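Local coordinates for protein 5-oxopent-3-ene-1,2,5-tricarboxylate decarboxylase (Exiguobacterium antarcticum B7, PDB 6IYM) that is a fumarylacetoacetate hydrolase family protein that carries a magnesium ion bound by acidic side chains, at residues G22-D34 and E45-T57. Residues are numbered along the deposited sequence; the frame is centred on the assembly and turned at random.
Sequences GHRYDVTPQVYTD and EMDVDLDVAPRLT
Tyr25 and Arg55 bring their CA atoms to 4.6 Å, and Gln30 with Val48 and Val31 with Met46 follow at 5.6 and 5.4 Å, yet no hydrogen bond joins the two backbones. Two CA-H...O contacts link them, both 3.5 Å from CA to O: Tyr25 CA faces Pro54 O, with 148° at the hydrogen, and Arg55 CA faces Arg24 O at 139°. Pro54 O also lies at the edge of the Tyr25 ring, in its plane. Ala53 CB packs against Asp26 O.

Gln30 buries 106 Å², more than any other residue here. Its chain bends at chi2 and crosses Val48 at about a right angle, CB resting 3.6 Å from Val48 CG2. The amide end meets Val52 CG1 from the opposite direction; NE2 is 2.7 Å from Asp49 O, but the angle is too poor for a hydrogen bond. Met46 sets CG anti to its backbone N (chi1 -168°), beside Gln30 O, and a bend at chi2 carries CE obliquely against Tyr32 CE2 at 3.6 Å.

Asp26, ahead of the turn into helix 28-31, accepts a capping bond from Thr28 N and another bond from Thr28 OG1 on OD1, while OD2 forms a salt bridge with Arg15. Strand 23-26 pairs antiparallel with strand 13-20, whose Ile16 and Val18 touch Val27; segment 45-57, in the loop before strand 72-75, runs along strand 23-26 and helix 28-31 at the protein surface.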
loop_
_atom_site.group_PDB
_atom_site.type_symbol
_atom_site.label_atom_id
_atom_site.label_comp_id
_atom_site.label_asym_id
_atom_site.label_seq_id
_atom_site.Cartn_x
_atom_site.Cartn_y
_atom_site.Cartn_z
ATOM N N GLY A 22 -12.933 -14.952 -28.878
ATOM C CA GLY A 22 -14.101 -15.671 -28.324
ATOM C C GLY A 22 -13.794 -16.991 -27.622
ATOM O O GLY A 22 -14.722 -17.505 -26.966
ATOM N N HIS A 23 -12.591 -17.564 -27.760
ATOM C CA HIS A 23 -12.212 -18.850 -27.101
ATOM C C HIS A 23 -11.008 -18.644 -26.188
ATOM O O HIS A 23 -10.192 -17.741 -26.455
ATOM C CB HIS A 23 -11.885 -19.959 -28.110
ATOM C CG HIS A 23 -12.762 -19.968 -29.313
ATOM N ND1 HIS A 23 -12.300 -19.588 -30.563
ATOM C CD2 HIS A 23 -14.064 -20.289 -29.461
ATOM C CE1 HIS A 23 -13.282 -19.682 -31.432
ATOM N NE2 HIS A 23 -14.375 -20.113 -30.781
ATOM N N ARG A 24 -10.870 -19.533 -25.210
ATOM C CA ARG A 24 -9.921 -19.407 -24.080
ATOM C C ARG A 24 -8.908 -20.555 -24.128
ATOM O O ARG A 24 -9.247 -21.689 -23.695
ATOM C CB ARG A 24 -10.733 -19.345 -22.786
ATOM C CG ARG A 24 -11.694 -18.169 -22.772
ATOM C CD ARG A 24 -12.151 -17.768 -21.390
ATOM N NE ARG A 24 -12.323 -16.319 -21.351
ATOM C CZ ARG A 24 -13.020 -15.657 -20.435
ATOM N NH1 ARG A 24 -13.640 -16.316 -19.465
ATOM N NH2 ARG A 24 -13.105 -14.336 -20.508
ATOM N N TYR A 25 -7.704 -20.252 -24.623
ATOM C CA TYR A 25 -6.565 -21.197 -24.732
ATOM C C TYR A 25 -5.786 -21.120 -23.419
ATOM O O TYR A 25 -5.635 -20.001 -22.882
ATOM C CB TYR A 25 -5.722 -20.876 -25.974
ATOM C CG TYR A 25 -6.545 -20.406 -27.145
ATOM C CD1 TYR A 25 -7.373 -21.278 -27.836
ATOM C CD2 TYR A 25 -6.548 -19.074 -27.531
ATOM C CE1 TYR A 25 -8.163 -20.845 -28.890
ATOM C CE2 TYR A 25 -7.333 -18.624 -28.583
ATOM C CZ TYR A 25 -8.146 -19.512 -29.268
ATOM O OH TYR A 25 -8.928 -19.072 -30.302
ATOM N N ASP A 26 -5.359 -22.276 -22.900
ATOM C CA ASP A 26 -4.393 -22.384 -21.773
ATOM C C ASP A 26 -2.974 -22.218 -22.341
ATOM O O ASP A 26 -2.539 -23.091 -23.104
ATOM C CB ASP A 26 -4.597 -23.703 -21.024
ATOM C CG ASP A 26 -3.538 -23.982 -19.978
ATOM O OD1 ASP A 26 -2.546 -23.219 -19.932
ATOM O OD2 ASP A 26 -3.715 -24.963 -19.218
ATOM N N VAL A 27 -2.276 -21.135 -21.984
ATOM C CA VAL A 27 -0.970 -20.737 -22.592
ATOM C C VAL A 27 0.176 -21.015 -21.619
ATOM O O VAL A 27 1.323 -20.657 -21.952
ATOM C CB VAL A 27 -0.936 -19.251 -22.992
ATOM C CG1 VAL A 27 -2.025 -18.914 -23.994
ATOM C CG2 VAL A 27 -0.996 -18.334 -21.775
ATOM N N THR A 28 -0.096 -21.616 -20.464
ATOM C CA THR A 28 0.911 -21.736 -19.376
ATOM C C THR A 28 2.219 -22.278 -19.956
ATOM O O THR A 28 3.271 -21.692 -19.703
ATOM C CB THR A 28 0.331 -22.544 -18.208
ATOM O OG1 THR A 28 -0.988 -22.033 -18.010
ATOM C CG2 THR A 28 1.140 -22.465 -16.933
ATOM N N PRO A 29 2.205 -23.402 -20.727
ATOM C CA PRO A 29 3.429 -23.983 -21.282
ATOM C C PRO A 29 4.326 -23.015 -22.068
ATOM O O PRO A 29 5.509 -22.982 -21.776
ATOM C CB PRO A 29 2.907 -25.097 -22.207
ATOM C CG PRO A 29 1.614 -25.536 -21.550
ATOM C CD PRO A 29 1.028 -24.237 -21.025
ATOM N N GLN A 30 3.786 -22.253 -23.024
ATOM C CA GLN A 30 4.620 -21.345 -23.869
ATOM C C GLN A 30 5.261 -20.245 -23.015
ATOM O O GLN A 30 6.383 -19.840 -23.365
ATOM C CB GLN A 30 3.837 -20.679 -25.003
ATOM C CG GLN A 30 3.799 -21.486 -26.292
ATOM C CD GLN A 30 2.425 -22.059 -26.535
ATOM O OE1 GLN A 30 1.861 -22.743 -25.679
ATOM N NE2 GLN A 30 1.871 -21.763 -27.705
ATOM N N VAL A 31 4.582 -19.783 -21.955
ATOM C CA VAL A 31 4.991 -18.583 -21.154
ATOM C C VAL A 31 5.795 -19.013 -19.910
ATOM O O VAL A 31 6.418 -18.127 -19.296
ATOM C CB VAL A 31 3.783 -17.684 -20.803
ATOM C CG1 VAL A 31 3.011 -17.271 -22.042
ATOM C CG2 VAL A 31 2.841 -18.306 -19.791
ATOM N N TYR A 32 5.804 -20.305 -19.553
ATOM C CA TYR A 32 6.731 -20.920 -18.555
ATOM C C TYR A 32 6.552 -20.280 -17.173
ATOM O O TYR A 32 7.561 -19.975 -16.519
ATOM C CB TYR A 32 8.199 -20.813 -19.002
ATOM C CG TYR A 32 8.496 -21.482 -20.318
ATOM C CD1 TYR A 32 8.561 -22.864 -20.419
ATOM C CD2 TYR A 32 8.678 -20.739 -21.475
ATOM C CE1 TYR A 32 8.795 -23.490 -21.632
ATOM C CE2 TYR A 32 8.917 -21.350 -22.697
ATOM C CZ TYR A 32 8.978 -22.731 -22.775
ATOM O OH TYR A 32 9.214 -23.342 -23.972
ATOM N N THR A 33 5.309 -20.124 -16.715
ATOM C CA THR A 33 4.990 -19.703 -15.327
ATOM C C THR A 33 3.480 -19.806 -15.085
ATOM O O THR A 33 2.739 -19.814 -16.075
ATOM C CB THR A 33 5.534 -18.295 -15.059
ATOM O OG1 THR A 33 5.120 -17.924 -13.745
ATOM C CG2 THR A 33 5.073 -17.270 -16.069
ATOM N N ASP A 34 3.072 -19.887 -13.815
ATOM C CA ASP A 34 1.657 -19.811 -13.340
ATOM C C ASP A 34 1.352 -18.442 -12.683
ATOM O O ASP A 34 0.263 -18.305 -12.052
ATOM C CB ASP A 34 1.388 -20.912 -12.314
ATOM C CG ASP A 34 2.309 -20.737 -11.122
ATOM O OD1 ASP A 34 3.419 -20.236 -11.361
ATOM O OD2 ASP A 34 1.888 -21.033 -9.972
ATOM N N GLU A 45 6.705 -10.208 -24.065
ATOM C CA GLU A 45 5.763 -11.337 -24.289
ATOM C C GLU A 45 6.568 -12.524 -24.816
ATOM O O GLU A 45 7.368 -12.310 -25.748
ATOM C CB GLU A 45 4.628 -10.989 -25.250
ATOM C CG GLU A 45 3.456 -11.950 -25.116
ATOM C CD GLU A 45 2.285 -11.702 -26.050
ATOM O OE1 GLU A 45 2.205 -10.595 -26.620
ATOM O OE2 GLU A 45 1.452 -12.619 -26.204
ATOM N N MET A 46 6.356 -13.708 -24.226
ATOM C CA MET A 46 7.091 -14.960 -24.541
ATOM C C MET A 46 6.478 -15.592 -25.796
ATOM O O MET A 46 5.731 -16.577 -25.652
ATOM C CB MET A 46 7.030 -15.938 -23.361
ATOM C CG MET A 46 7.978 -17.129 -23.474
ATOM S SD MET A 46 9.741 -16.688 -23.339
ATOM C CE MET A 46 10.517 -18.285 -23.586
ATOM N N ASP A 47 6.760 -14.993 -26.961
ATOM C CA ASP A 47 6.554 -15.539 -28.333
ATOM C C ASP A 47 5.620 -16.756 -28.278
ATOM O O ASP A 47 6.062 -17.870 -28.641
ATOM C CB ASP A 47 7.909 -15.859 -28.982
ATOM C CG ASP A 47 7.870 -16.103 -30.484
ATOM O OD1 ASP A 47 7.813 -15.109 -31.245
ATOM O OD2 ASP A 47 7.909 -17.288 -30.886
ATOM N N VAL A 48 4.378 -16.550 -27.827
ATOM C CA VAL A 48 3.323 -17.605 -27.779
ATOM C C VAL A 48 2.600 -17.602 -29.124
ATOM O O VAL A 48 2.282 -16.498 -29.623
ATOM C CB VAL A 48 2.335 -17.421 -26.608
ATOM C CG1 VAL A 48 1.599 -16.089 -26.648
ATOM C CG2 VAL A 48 1.340 -18.567 -26.548
ATOM N N ASP A 49 2.388 -18.795 -29.691
ATOM C CA ASP A 49 1.606 -19.020 -30.937
ATOM C C ASP A 49 0.524 -20.065 -30.632
ATOM O O ASP A 49 0.869 -21.168 -30.143
ATOM C CB ASP A 49 2.514 -19.405 -32.115
ATOM C CG ASP A 49 2.181 -18.723 -33.440
ATOM O OD1 ASP A 49 1.669 -17.585 -33.404
ATOM O OD2 ASP A 49 2.453 -19.328 -34.507
ATOM N N LEU A 50 -0.736 -19.684 -30.864
ATOM C CA LEU A 50 -1.949 -20.541 -30.768
ATOM C C LEU A 50 -1.842 -21.713 -31.755
ATOM O O LEU A 50 -0.762 -21.882 -32.374
ATOM C CB LEU A 50 -3.196 -19.671 -31.005
ATOM C CG LEU A 50 -3.490 -19.135 -32.416
ATOM C CD1 LEU A 50 -2.269 -19.072 -33.331
ATOM C CD2 LEU A 50 -4.596 -19.935 -33.089
ATOM N N ASP A 51 -2.918 -22.499 -31.881
ATOM C CA ASP A 51 -2.980 -23.732 -32.711
ATOM C C ASP A 51 -1.916 -24.698 -32.178
ATOM O O ASP A 51 -1.118 -25.218 -32.978
ATOM C CB ASP A 51 -2.816 -23.407 -34.200
ATOM C CG ASP A 51 -3.380 -24.462 -35.140
ATOM O OD1 ASP A 51 -3.805 -25.530 -34.649
ATOM O OD2 ASP A 51 -3.395 -24.203 -36.359
ATOM N N VAL A 52 -1.912 -24.902 -30.859
ATOM C CA VAL A 52 -0.870 -25.678 -30.123
ATOM C C VAL A 52 -1.468 -26.210 -28.809
ATOM O O VAL A 52 -1.299 -27.420 -28.556
ATOM C CB VAL A 52 0.405 -24.826 -29.912
ATOM C CG1 VAL A 52 0.966 -24.925 -28.501
ATOM C CG2 VAL A 52 1.492 -25.155 -30.929
ATOM N N ALA A 53 -2.151 -25.364 -28.020
ATOM C CA ALA A 53 -2.529 -25.636 -26.607
ATOM C C ALA A 53 -4.049 -25.614 -26.416
ATOM O O ALA A 53 -4.789 -25.126 -27.269
ATOM C CB ALA A 53 -1.819 -24.650 -25.712
ATOM N N PRO A 54 -4.563 -26.160 -25.287
ATOM C CA PRO A 54 -5.988 -26.487 -25.140
ATOM C C PRO A 54 -7.017 -25.405 -25.516
ATOM O O PRO A 54 -6.639 -24.390 -26.071
ATOM C CB PRO A 54 -6.123 -26.772 -23.633
ATOM C CG PRO A 54 -4.764 -27.295 -23.238
ATOM C CD PRO A 54 -3.784 -26.520 -24.092
ATOM N N ARG A 55 -8.294 -25.663 -25.204
ATOM C CA ARG A 55 -9.438 -24.741 -25.446
ATOM C C ARG A 55 -10.522 -25.007 -24.387
ATOM O O ARG A 55 -11.705 -25.114 -24.766
ATOM C CB ARG A 55 -9.953 -24.907 -26.884
ATOM C CG ARG A 55 -10.465 -26.302 -27.234
ATOM C CD ARG A 55 -9.449 -27.221 -27.902
ATOM N NE ARG A 55 -9.456 -28.579 -27.352
ATOM C CZ ARG A 55 -8.829 -29.638 -27.872
ATOM N NH1 ARG A 55 -8.911 -30.811 -27.264
ATOM N NH2 ARG A 55 -8.131 -29.538 -28.990
ATOM N N LEU A 56 -10.134 -25.070 -23.108
ATOM C CA LEU A 56 -10.954 -25.657 -22.006
ATOM C C LEU A 56 -12.314 -24.944 -21.883
ATOM O O LEU A 56 -12.505 -23.891 -22.524
ATOM C CB LEU A 56 -10.172 -25.601 -20.687
ATOM C CG LEU A 56 -10.324 -26.828 -19.783
ATOM C CD1 LEU A 56 -9.491 -27.993 -20.300
ATOM C CD2 LEU A 56 -9.946 -26.505 -18.343
ATOM N N THR A 57 -13.203 -25.508 -21.056
ATOM C CA THR A 57 -14.653 -25.185 -20.940
ATOM C C THR A 57 -14.879 -23.788 -20.340
ATOM O O THR A 57 -13.906 -23.161 -19.873
ATOM C CB THR A 57 -15.362 -26.261 -20.107
ATOM O OG1 THR A 57 -14.650 -26.397 -18.879
ATOM C CG2 THR A 57 -15.421 -27.603 -20.804
#